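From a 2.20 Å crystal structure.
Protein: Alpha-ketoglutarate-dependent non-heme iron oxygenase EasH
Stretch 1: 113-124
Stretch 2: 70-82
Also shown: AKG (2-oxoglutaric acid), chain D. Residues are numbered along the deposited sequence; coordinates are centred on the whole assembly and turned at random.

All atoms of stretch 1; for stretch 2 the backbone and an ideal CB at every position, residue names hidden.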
# COMPACT_ATOMS: atom_id res chain seq x y z
N TRP A 113 -9.30 2.80 -1.64
CA TRP A 113 -9.19 3.98 -0.78
C TRP A 113 -8.48 5.13 -1.50
O TRP A 113 -8.03 4.97 -2.64
CB TRP A 113 -8.51 3.63 0.55
CG TRP A 113 -7.14 2.99 0.48
CD1 TRP A 113 -6.32 2.82 -0.62
CD2 TRP A 113 -6.39 2.51 1.60
NE1 TRP A 113 -5.15 2.21 -0.26
CE2 TRP A 113 -5.16 2.02 1.10
CE3 TRP A 113 -6.63 2.46 2.98
CZ2 TRP A 113 -4.19 1.47 1.94
CZ3 TRP A 113 -5.66 1.90 3.80
CH2 TRP A 113 -4.46 1.41 3.27
N LEU A 114 -8.39 6.29 -0.86
CA LEU A 114 -7.77 7.46 -1.46
C LEU A 114 -6.26 7.29 -1.51
O LEU A 114 -5.65 6.89 -0.53
CB LEU A 114 -8.12 8.71 -0.63
CG LEU A 114 -7.61 10.06 -1.14
CD1 LEU A 114 -8.34 10.50 -2.40
CD2 LEU A 114 -7.73 11.10 -0.04
N THR A 115 -5.67 7.54 -2.67
CA THR A 115 -4.21 7.59 -2.77
C THR A 115 -3.71 9.05 -2.73
O THR A 115 -2.78 9.37 -1.97
CB THR A 115 -3.64 6.78 -3.96
OG1 THR A 115 -2.21 6.89 -3.96
CG2 THR A 115 -4.16 7.25 -5.30
N THR A 116 -4.35 9.93 -3.49
CA THR A 116 -3.99 11.34 -3.50
C THR A 116 -5.12 12.20 -4.02
O THR A 116 -5.90 11.78 -4.86
CB THR A 116 -2.68 11.62 -4.32
OG1 THR A 116 -2.39 13.03 -4.35
CG2 THR A 116 -2.78 11.11 -5.75
N SER A 117 -5.21 13.41 -3.51
CA SER A 117 -6.11 14.41 -4.06
C SER A 117 -5.43 15.76 -3.93
O SER A 117 -4.79 16.04 -2.92
CB SER A 117 -7.45 14.42 -3.30
OG SER A 117 -8.41 15.15 -4.03
N SER A 118 -5.58 16.58 -4.97
CA SER A 118 -4.94 17.88 -5.01
C SER A 118 -5.85 18.88 -5.66
O SER A 118 -6.75 18.53 -6.41
CB SER A 118 -3.63 17.82 -5.82
OG SER A 118 -2.84 16.69 -5.46
N VAL A 119 -5.62 20.15 -5.34
CA VAL A 119 -6.08 21.24 -6.17
C VAL A 119 -4.87 21.68 -6.99
O VAL A 119 -3.81 21.95 -6.41
CB VAL A 119 -6.61 22.39 -5.30
CG1 VAL A 119 -7.08 23.56 -6.16
CG2 VAL A 119 -7.74 21.85 -4.41
N LEU A 120 -5.02 21.73 -8.32
CA LEU A 120 -3.93 22.08 -9.22
C LEU A 120 -4.31 23.30 -10.07
O LEU A 120 -5.14 23.19 -10.97
CB LEU A 120 -3.57 20.90 -10.13
CG LEU A 120 -3.04 19.59 -9.48
CD1 LEU A 120 -2.69 18.58 -10.57
CD2 LEU A 120 -1.85 19.80 -8.55
N GLU A 121 -3.68 24.44 -9.78
CA GLU A 121 -3.95 25.70 -10.46
C GLU A 121 -2.78 26.04 -11.43
O GLU A 121 -1.63 26.19 -11.00
CB GLU A 121 -4.17 26.81 -9.42
CG GLU A 121 -5.24 27.83 -9.77
CD GLU A 121 -5.58 28.76 -8.61
OE1 GLU A 121 -4.72 29.62 -8.28
OE2 GLU A 121 -6.69 28.64 -8.03
N THR A 122 -3.08 26.16 -12.72
CA THR A 122 -2.05 26.51 -13.72
C THR A 122 -2.17 27.99 -14.06
O THR A 122 -3.26 28.48 -14.34
CB THR A 122 -2.16 25.65 -15.00
OG1 THR A 122 -3.42 25.89 -15.64
CG2 THR A 122 -2.07 24.17 -14.67
N GLU A 123 -1.06 28.69 -14.01
CA GLU A 123 -1.02 30.13 -14.29
C GLU A 123 -0.95 30.41 -15.80
O GLU A 123 -0.67 29.51 -16.58
CB GLU A 123 0.17 30.76 -13.56
CG GLU A 123 0.12 30.59 -12.04
CD GLU A 123 1.35 31.13 -11.32
OE1 GLU A 123 2.42 31.24 -11.96
OE2 GLU A 123 1.23 31.46 -10.12
N PRO A 124 -1.22 31.65 -16.21
CA PRO A 124 -0.97 32.03 -17.60
C PRO A 124 0.47 31.73 -18.03
O PRO A 124 1.41 32.02 -17.29
CB PRO A 124 -1.21 33.54 -17.58
CG PRO A 124 -2.21 33.73 -16.50
CD PRO A 124 -1.81 32.76 -15.45
N UNK A 70 6.43 15.66 -12.96
CA UNK A 70 5.11 16.08 -13.50
C UNK A 70 4.48 17.34 -12.85
O UNK A 70 3.68 18.02 -13.50
CB UNK A 70 4.13 14.92 -13.34
N UNK A 71 4.84 17.65 -11.60
CA UNK A 71 4.20 18.75 -10.82
C UNK A 71 5.00 20.07 -10.67
O UNK A 71 4.52 21.01 -10.03
CB UNK A 71 3.90 18.23 -9.41
N UNK A 72 6.20 20.16 -11.25
CA UNK A 72 6.95 21.43 -11.28
C UNK A 72 6.19 22.46 -12.13
O UNK A 72 5.60 22.11 -13.15
CB UNK A 72 8.36 21.22 -11.83
N UNK A 73 6.20 23.72 -11.68
CA UNK A 73 5.48 24.82 -12.36
C UNK A 73 4.01 25.02 -11.99
O UNK A 73 3.41 26.04 -12.37
CB UNK A 73 5.55 24.59 -13.87
N UNK A 74 3.43 24.07 -11.26
CA UNK A 74 2.02 24.15 -10.85
C UNK A 74 1.91 24.71 -9.45
O UNK A 74 2.85 24.57 -8.64
CB UNK A 74 1.35 22.78 -10.92
N UNK A 75 0.78 25.36 -9.17
CA UNK A 75 0.34 25.58 -7.79
C UNK A 75 -0.41 24.31 -7.36
O UNK A 75 -1.26 23.82 -8.09
CB UNK A 75 -0.54 26.83 -7.67
N UNK A 76 -0.06 23.76 -6.19
CA UNK A 76 -0.71 22.56 -5.69
C UNK A 76 -0.90 22.56 -4.17
O UNK A 76 -0.07 23.08 -3.42
CB UNK A 76 0.10 21.33 -6.10
N UNK A 77 -2.03 22.00 -3.75
CA UNK A 77 -2.30 21.66 -2.36
C UNK A 77 -2.80 20.22 -2.35
O UNK A 77 -3.68 19.89 -3.13
CB UNK A 77 -3.31 22.62 -1.73
N UNK A 78 -2.25 19.39 -1.47
CA UNK A 78 -2.66 18.00 -1.33
C UNK A 78 -3.00 17.70 0.15
O UNK A 78 -3.12 18.61 0.93
CB UNK A 78 -1.56 17.07 -1.84
N UNK A 79 -3.19 16.43 0.51
CA UNK A 79 -3.69 16.07 1.84
C UNK A 79 -4.92 16.94 2.23
O UNK A 79 -4.94 17.61 3.29
CB UNK A 79 -2.58 16.23 2.88
N UNK A 80 -5.91 16.94 1.34
CA UNK A 80 -7.11 17.78 1.43
C UNK A 80 -8.14 17.34 2.47
O UNK A 80 -9.03 18.12 2.79
CB UNK A 80 -7.79 17.82 0.06
N UNK A 81 -8.05 16.10 3.01
CA UNK A 81 -8.82 15.85 4.23
C UNK A 81 -8.47 16.79 5.39
O UNK A 81 -9.33 17.07 6.24
CB UNK A 81 -8.61 14.40 4.68
N UNK A 82 -7.23 17.27 5.42
CA UNK A 82 -6.77 18.17 6.49
C UNK A 82 -7.35 19.59 6.36
O UNK A 82 -7.45 20.29 7.36
CB UNK A 82 -5.24 18.24 6.48
C1 AKG D . -1.23 14.56 -12.92
O1 AKG D . -1.00 13.36 -12.79
O2 AKG D . -0.60 15.51 -12.27
C2 AKG D . -2.32 15.11 -13.86
O5 AKG D . -2.68 14.41 -14.78
C3 AKG D . -2.95 16.46 -13.62
C4 AKG D . -3.89 16.87 -14.74
C5 AKG D . -4.51 18.23 -14.55
O3 AKG D . -4.35 18.79 -13.38
O4 AKG D . -5.13 18.75 -15.45

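Position 70 lies at the end of a helix with no atom of stretch 1 within 5.5 Å of its ideal CB, so stretch 1 sets no rule there; it is Tyr70. At 71 the CB also starts beyond that range and points sideways, but a long apolar chain could reach Leu120 and the 2-oxoglutarate. Leu71 does so, its CD2 4.1 Å from Leu120 CD2 and 3.7 Å from AKG O2. Position 72 is out of reach and undemanding: Ala72. Position 73 has phi/psi of 87/-11, where a CB would jam against the preceding carbonyl O; the backbone alone calls for glycine, and Gly73 sits in a type II turn.

At 74 the CB is 5.0 Å from Leu120 CD2 and 5.3 Å from Thr122 CG2, inviting a flexible apolar chain. Met74 fits: SD lies 4.0 Å from Leu120 CD1, and CE 3.9 Å from Thr122 CG2.

From 75 to 77 an antiparallel ladder fixes alternating faces. Position 75 shares a face with Glu121, and Glu123 lies within reach of a long chain, so lysine, arginine or a neutral polar residue would suit. Arg75 is deposited. Its N donates to Glu121 O (3.1 Å), and Glu121 N donates to Arg75 O (3.0 Å). The charges stay beyond salt-bridge range, with Arg75 NE 4.1 Å from Glu121 OE1 and Arg75 NH1 4.2 Å from Glu123 OE2, the latter carboxylate oxygen near the guanidinium plane at its edge.

Position 76 turns to the Leu120 face, its ideal CB a tight 3.5 Å from Leu120 CD2. Branching at CB would need care; a slender start, apolar or polar, is reasonable. Gln76 keeps its CB 3.4 Å from Leu120 CD2, then folds its chain with chi1 and chi2 both p.

Position 77 returns to the face of Val119, where an apolar residue is natural. Leu77 pairs there, its N donating to Val119 O (3.2 Å) and its O accepting from Val119 N (3.0 Å).

At 78 the CB is 3.9 Å from Ser118 OG, room for a small polar group such as serine or threonine. Ser78 OG accepts from Ser118 OG (2.7 Å) and donates to Gln76 OE1 (2.8 Å), a directed relay.

Position 79 points away, with phi/psi of 46/54 that would suit glycine or asparagine; it is Ser79. At 80 the CB points toward stretch 1, favouring a medium apolar chain. Leu80 places CD1 4.0 Å from Val119 CG2, while a water links Leu80 N (2.8 Å) to Ser117 O (2.9 Å). Position 81, at phi -58, tolerates proline; Pro81 CG lies 4.3 Å from Leu114 CD2. Position 82 is out of reach: Leu82.

Stretch 2 70-82: YLAGMRQLSSLPL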
# COMPACT_ATOMS: atom_id res chain seq x y z
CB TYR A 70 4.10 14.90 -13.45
CG TYR A 70 4.47 13.80 -14.42
CD1 TYR A 70 4.41 14.02 -15.80
CD2 TYR A 70 4.96 12.58 -13.97
CE1 TYR A 70 4.78 13.04 -16.71
CE2 TYR A 70 5.33 11.58 -14.87
CZ TYR A 70 5.25 11.82 -16.24
OH TYR A 70 5.61 10.83 -17.12
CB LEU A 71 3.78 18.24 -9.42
CG LEU A 71 2.74 17.12 -9.39
CD1 LEU A 71 2.63 16.53 -7.99
CD2 LEU A 71 1.37 17.60 -9.87
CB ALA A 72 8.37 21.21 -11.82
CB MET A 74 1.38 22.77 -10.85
CG MET A 74 1.17 22.19 -12.23
SD MET A 74 0.37 20.58 -12.15
CE MET A 74 -0.69 20.68 -13.59
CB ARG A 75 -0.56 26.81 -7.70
CG ARG A 75 0.11 28.10 -8.14
CD ARG A 75 -0.77 29.32 -7.89
NE ARG A 75 -1.03 29.50 -6.46
CZ ARG A 75 -0.25 30.15 -5.59
NH1 ARG A 75 0.89 30.74 -5.98
NH2 ARG A 75 -0.62 30.22 -4.32
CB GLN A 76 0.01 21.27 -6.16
CG GLN A 76 1.39 20.97 -5.53
CD GLN A 76 1.36 20.22 -4.19
OE1 GLN A 76 0.42 19.48 -3.89
NE2 GLN A 76 2.40 20.41 -3.39
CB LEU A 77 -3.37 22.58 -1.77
CG LEU A 77 -3.79 22.32 -0.31
CD1 LEU A 77 -2.66 22.64 0.66
CD2 LEU A 77 -5.04 23.12 0.01
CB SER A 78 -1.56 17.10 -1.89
OG SER A 78 -1.37 17.39 -3.26
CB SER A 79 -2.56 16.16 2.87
OG SER A 79 -1.44 15.37 2.47
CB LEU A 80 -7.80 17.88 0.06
CG LEU A 80 -7.01 18.47 -1.11
CD1 LEU A 80 -7.79 18.37 -2.41
CD2 LEU A 80 -6.64 19.91 -0.82
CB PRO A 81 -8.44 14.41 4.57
CG PRO A 81 -8.21 13.78 3.25
CD PRO A 81 -7.54 14.84 2.43
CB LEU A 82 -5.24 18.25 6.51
CG LEU A 82 -4.60 18.01 7.88
CD1 LEU A 82 -3.09 18.00 7.71
CD2 LEU A 82 -5.03 19.01 8.95
O HOH W 1 -5.76 14.88 -0.50
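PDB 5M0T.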